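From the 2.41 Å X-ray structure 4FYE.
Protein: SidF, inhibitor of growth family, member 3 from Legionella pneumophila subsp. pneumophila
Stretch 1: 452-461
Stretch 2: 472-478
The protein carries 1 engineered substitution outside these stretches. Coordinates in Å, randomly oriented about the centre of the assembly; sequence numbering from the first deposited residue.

Stretch 1 452-461: VIRNLDKVAQ
Stretch 2, residues 472-478: LHTLLKG

Residues from Val452 onward continue a helix that begins earlier in the chain. Leu456 N bonds to Val452 O at 2.8 Å, and Asp457 N bonds to Ile453 O at 2.8 Å. From Val452 to Leu456 phi lies between -56 and -74 and psi between -23 and -54; Asp457 is -48/-27, Lys458 -100/-28 and Val459 -118/32. Val459 N makes only weak bonds, to Asn455 O and Leu456 O, each 3.4 Å. The second stretch also enters as a helix already under way. Leu476 N bonds to Leu472 O at 2.8 Å, and Lys477 N to His473 O at 3.0 Å. Gly478 then leaves helical geometry with phi/psi 67/-166, a positive phi that favours glycine.

The two helices run roughly antiparallel. Their N-to-C directions differ by 153°, the signed crossing angle is -153°, and the axes approach to 10.5 Å. Ile453 CA lies 6.1 Å from Lys477 CA, and Leu456 CA lies 6.8 Å from His473 CA. The contact buries 369 Å², both sides summed.

His473 points toward the first stretch, with chi1 180° (t) and chi2 -16°. Leu456 CB lies over one face of the His473 ring, 4.1 Å from the His473 ring centroid and 10° off the normal, a CH-pi contact. Two residues meet the ring edge. Ala460 CB is 3.9 Å from His473 CD2, and Asp457 OD1 is 2.9 Å from His473 CE1. Asp457 OD1 is also 2.9 Å from His473 NE2.

Asp457 (chi1 -65°, m; chi2 -2°) leaves its backbone sideways, but its carboxylate comes nearer the other stretch. There it forms a salt bridge with Lys477, whose CA-to-CB bond is likewise sideways and whose end comes nearer the first stretch. Lys477 NZ donates to Asp457 OD2 at 2.9 Å, and weakly to Asp457 OD1 at 3.4 Å. Opposite charges drive this pairing at an exposed site. The lysine has chi1 -99° (between wells), chi2 -78° (m), chi3 -173° (t) and chi4 -163° (t), so its outer chain is extended.

Ile453 (chi1 -59°, chi2 -52°, both m) brings CD1 to 3.0 Å from Leu476 O, a tight carbon-oxygen approach. Ile453 CG2 lies 3.3 Å from Lys477 NZ, so the ammonium also packs beside a methyl group.

Leu456 and Leu476 are buried and point toward each other's stretch. Leu456 CD2 meets Leu476 CD1 at 3.9 Å, an apolar contact. Leu456 has chi1 -107° (between wells) and chi2 36° (p). Leu476 has chi1 -78° (m) and chi2 -152° (t).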

ATOM      1  N   VAL A 452      12.787  17.444  -5.886  1.00 70.47           N
ATOM      2  CA  VAL A 452      13.567  17.055  -7.046  1.00 73.50           C
ATOM      3  C   VAL A 452      14.648  18.087  -7.453  1.00 75.64           C
ATOM      4  O   VAL A 452      15.718  17.684  -7.893  1.00 74.52           O
ATOM      5  CB  VAL A 452      12.689  16.643  -8.219  1.00 70.48           C
ATOM      6  CG1 VAL A 452      13.464  16.646  -9.532  1.00 76.09           C
ATOM      7  CG2 VAL A 452      12.199  15.253  -7.978  1.00 73.99           C
ATOM      8  N   ILE A 453      14.366  19.388  -7.296  1.00 77.96           N
ATOM      9  CA  ILE A 453      15.340  20.447  -7.575  1.00 82.50           C
ATOM     10  C   ILE A 453      16.554  20.256  -6.640  1.00 83.68           C
ATOM     11  O   ILE A 453      17.678  20.120  -7.123  1.00 78.56           O
ATOM     12  CB  ILE A 453      14.723  21.890  -7.468  1.00 90.99           C
ATOM     13  CG1 ILE A 453      13.545  22.109  -8.443  1.00 89.69           C
ATOM     14  CG2 ILE A 453      15.764  22.996  -7.684  1.00 94.47           C
ATOM     15  CD1 ILE A 453      13.825  21.760  -9.886  1.00 89.60           C
ATOM     16  N   ARG A 454      16.306  20.176  -5.328  1.00 84.36           N
ATOM     17  CA  ARG A 454      17.360  20.049  -4.346  1.00 85.65           C
ATOM     18  C   ARG A 454      18.209  18.861  -4.665  1.00 87.39           C
ATOM     19  O   ARG A 454      19.436  18.948  -4.676  1.00 95.86           O
ATOM     20  CB  ARG A 454      16.796  19.851  -2.957  1.00 88.18           C
ATOM     21  CG  ARG A 454      16.071  21.055  -2.407  1.00 99.43           C
ATOM     22  CD  ARG A 454      15.917  20.864  -0.913  1.00101.19           C
ATOM     23  NE  ARG A 454      14.558  21.171  -0.481  1.00111.08           N
ATOM     24  CZ  ARG A 454      13.718  20.283   0.049  1.00109.36           C
ATOM     25  NH1 ARG A 454      14.087  19.012   0.229  1.00103.65           N
ATOM     26  NH2 ARG A 454      12.505  20.673   0.417  1.00102.72           N
ATOM     27  N   ASN A 455      17.550  17.753  -4.951  1.00 83.83           N
ATOM     28  CA  ASN A 455      18.234  16.493  -5.166  1.00 85.44           C
ATOM     29  C   ASN A 455      18.958  16.491  -6.497  1.00 86.16           C
ATOM     30  O   ASN A 455      19.916  15.746  -6.693  1.00 85.42           O
ATOM     31  CB  ASN A 455      17.243  15.332  -5.086  1.00 86.63           C
ATOM     32  CG  ASN A 455      17.926  13.982  -4.937  1.00 90.32           C
ATOM     33  OD1 ASN A 455      18.389  13.383  -5.911  1.00 92.25           O
ATOM     34  ND2 ASN A 455      17.954  13.475  -3.713  1.00 97.84           N
ATOM     35  N   LEU A 456      18.503  17.334  -7.420  1.00 95.20           N
ATOM     36  CA  LEU A 456      19.240  17.543  -8.681  1.00 93.53           C
ATOM     37  C   LEU A 456      20.477  18.376  -8.458  1.00 91.50           C
ATOM     38  O   LEU A 456      21.545  18.009  -8.943  1.00 88.71           O
ATOM     39  CB  LEU A 456      18.370  18.149  -9.785  1.00 93.53           C
ATOM     40  CG  LEU A 456      17.931  17.223 -10.943  1.00 95.80           C
ATOM     41  CD1 LEU A 456      17.621  15.780 -10.538  1.00 85.91           C
ATOM     42  CD2 LEU A 456      16.754  17.838 -11.701  1.00 91.31           C
ATOM     43  N   ASP A 457      20.324  19.474  -7.710  1.00 94.08           N
ATOM     44  CA  ASP A 457      21.435  20.345  -7.318  1.00101.32           C
ATOM     45  C   ASP A 457      22.602  19.533  -6.754  1.00101.80           C
ATOM     46  O   ASP A 457      23.749  19.924  -6.896  1.00106.02           O
ATOM     47  CB  ASP A 457      20.974  21.396  -6.281  1.00106.96           C
ATOM     48  CG  ASP A 457      19.927  22.393  -6.846  1.00111.33           C
ATOM     49  OD1 ASP A 457      19.583  22.285  -8.042  1.00120.12           O
ATOM     50  OD2 ASP A 457      19.438  23.285  -6.108  1.00102.84           O
ATOM     51  N   LYS A 458      22.277  18.373  -6.187  1.00 99.00           N
ATOM     52  CA  LYS A 458      23.134  17.603  -5.301  1.00101.50           C
ATOM     53  C   LYS A 458      23.846  16.413  -5.966  1.00104.10           C
ATOM     54  O   LYS A 458      24.891  15.996  -5.502  1.00115.55           O
ATOM     55  CB  LYS A 458      22.276  17.131  -4.108  1.00103.06           C
ATOM     56  CG  LYS A 458      23.018  16.787  -2.827  1.00102.46           C
ATOM     57  CD  LYS A 458      23.110  15.284  -2.630  1.00 96.87           C
ATOM     58  CE  LYS A 458      21.937  14.774  -1.808  1.00 95.12           C
ATOM     59  NZ  LYS A 458      21.717  13.339  -2.121  1.00 89.58           N
ATOM     60  N   VAL A 459      23.275  15.835  -7.016  1.00107.70           N
ATOM     61  CA  VAL A 459      24.023  14.853  -7.817  1.00109.28           C
ATOM     62  C   VAL A 459      24.213  15.309  -9.268  1.00110.68           C
ATOM     63  O   VAL A 459      24.274  14.493 -10.180  1.00107.46           O
ATOM     64  CB  VAL A 459      23.509  13.371  -7.735  1.00112.07           C
ATOM     65  CG1 VAL A 459      24.003  12.687  -6.465  1.00118.86           C
ATOM     66  CG2 VAL A 459      21.993  13.236  -7.908  1.00 99.72           C
ATOM     67  N   ALA A 460      24.316  16.618  -9.468  1.00116.49           N
ATOM     68  CA  ALA A 460      24.794  17.164 -10.743  1.00121.27           C
ATOM     69  C   ALA A 460      26.327  17.136 -10.763  1.00123.01           C
ATOM     70  O   ALA A 460      26.964  17.164 -11.830  1.00122.37           O
ATOM     71  CB  ALA A 460      24.288  18.586 -10.932  1.00128.13           C
ATOM     72  N   GLN A 461      26.891  17.080  -9.555  1.00119.28           N
ATOM     73  CA  GLN A 461      28.332  17.070  -9.302  1.00113.41           C
ATOM     74  C   GLN A 461      29.021  15.830  -9.905  1.00112.29           C
ATOM     75  O   GLN A 461      30.055  15.954 -10.537  1.00110.25           O
ATOM     76  CB  GLN A 461      28.575  17.244  -7.785  1.00109.93           C
ATOM     77  CG  GLN A 461      29.555  16.292  -7.097  1.00110.73           C
ATOM     78  CD  GLN A 461      30.957  16.869  -6.913  1.00113.70           C
ATOM     79  OE1 GLN A 461      31.913  16.128  -6.635  1.00112.26           O
ATOM     80  NE2 GLN A 461      31.092  18.194  -7.073  1.00109.17           N
ATOM     81  N   LEU A 472      19.522  19.845 -18.716  1.00 93.73           N
ATOM     82  CA  LEU A 472      18.156  19.442 -18.313  1.00 91.53           C
ATOM     83  C   LEU A 472      17.850  20.110 -16.982  1.00 89.13           C
ATOM     84  O   LEU A 472      16.775  20.697 -16.761  1.00 83.85           O
ATOM     85  CB  LEU A 472      18.067  17.922 -18.159  1.00 85.19           C
ATOM     86  CG  LEU A 472      16.762  17.200 -18.518  1.00 85.59           C
ATOM     87  CD1 LEU A 472      16.718  15.895 -17.748  1.00 75.53           C
ATOM     88  CD2 LEU A 472      15.464  17.993 -18.318  1.00 83.31           C
ATOM     89  N   HIS A 473      18.846  20.021 -16.111  1.00 89.37           N
ATOM     90  CA  HIS A 473      18.764  20.557 -14.778  1.00 91.14           C
ATOM     91  C   HIS A 473      18.363  22.006 -14.852  1.00 93.28           C
ATOM     92  O   HIS A 473      17.350  22.385 -14.260  1.00 91.80           O
ATOM     93  CB  HIS A 473      20.102  20.372 -14.094  1.00 93.18           C
ATOM     94  CG  HIS A 473      20.147  20.896 -12.694  1.00 99.26           C
ATOM     95  ND1 HIS A 473      19.223  21.736 -12.209  1.00104.87           N
ATOM     96  CD2 HIS A 473      21.073  20.696 -11.673  1.00100.90           C
ATOM     97  CE1 HIS A 473      19.523  22.041 -10.935  1.00106.18           C
ATOM     98  NE2 HIS A 473      20.656  21.402 -10.609  1.00101.99           N
ATOM     99  N   THR A 474      19.132  22.817 -15.601  1.00 97.40           N
ATOM    100  CA  THR A 474      18.844  24.262 -15.822  1.00 96.52           C
ATOM    101  C   THR A 474      17.366  24.476 -16.088  1.00 94.92           C
ATOM    102  O   THR A 474      16.725  25.291 -15.418  1.00 93.64           O
ATOM    103  CB  THR A 474      19.653  24.849 -17.003  1.00100.42           C
ATOM    104  OG1 THR A 474      21.010  25.026 -16.603  1.00108.04           O
ATOM    105  CG2 THR A 474      19.082  26.216 -17.490  1.00 99.98           C
ATOM    106  N   LEU A 475      16.835  23.714 -17.046  1.00 92.40           N
ATOM    107  CA  LEU A 475      15.432  23.809 -17.432  1.00 95.26           C
ATOM    108  C   LEU A 475      14.449  23.356 -16.357  1.00 92.30           C
ATOM    109  O   LEU A 475      13.350  23.926 -16.242  1.00 92.02           O
ATOM    110  CB  LEU A 475      15.190  23.046 -18.733  1.00100.52           C
ATOM    111  CG  LEU A 475      15.992  23.533 -19.960  1.00109.88           C
ATOM    112  CD1 LEU A 475      15.512  22.810 -21.213  1.00110.23           C
ATOM    113  CD2 LEU A 475      15.912  25.043 -20.177  1.00114.77           C
ATOM    114  N   LEU A 476      14.841  22.353 -15.569  1.00 86.11           N
ATOM    115  CA  LEU A 476      13.918  21.792 -14.588  1.00 85.33           C
ATOM    116  C   LEU A 476      13.802  22.649 -13.374  1.00 85.96           C
ATOM    117  O   LEU A 476      12.856  22.494 -12.602  1.00 78.67           O
ATOM    118  CB  LEU A 476      14.314  20.385 -14.160  1.00 81.85           C
ATOM    119  CG  LEU A 476      13.966  19.258 -15.124  1.00 82.28           C
ATOM    120  CD1 LEU A 476      13.787  17.999 -14.297  1.00 76.86           C
ATOM    121  CD2 LEU A 476      12.727  19.559 -15.972  1.00 82.03           C
ATOM    122  N   LYS A 477      14.779  23.540 -13.213  1.00 92.95           N
ATOM    123  CA  LYS A 477      14.812  24.492 -12.112  1.00 95.80           C
ATOM    124  C   LYS A 477      13.501  25.239 -12.035  1.00 95.73           C
ATOM    125  O   LYS A 477      13.136  25.730 -10.981  1.00 96.88           O
ATOM    126  CB  LYS A 477      15.962  25.473 -12.287  1.00103.71           C
ATOM    127  CG  LYS A 477      17.208  25.136 -11.478  1.00110.57           C
ATOM    128  CD  LYS A 477      17.032  25.538 -10.016  1.00116.12           C
ATOM    129  CE  LYS A 477      18.320  25.367  -9.220  1.00121.36           C
ATOM    130  NZ  LYS A 477      18.115  25.343  -7.737  1.00124.46           N
ATOM    131  N   GLY A 478      12.782  25.287 -13.151  1.00 93.20           N
ATOM    132  CA  GLY A 478      11.522  26.019 -13.232  1.00100.06           C
ATOM    133  C   GLY A 478      11.677  27.540 -13.110  1.00108.10           C
ATOM    134  O   GLY A 478      12.787  28.082 -13.193  1.00106.96           O
TER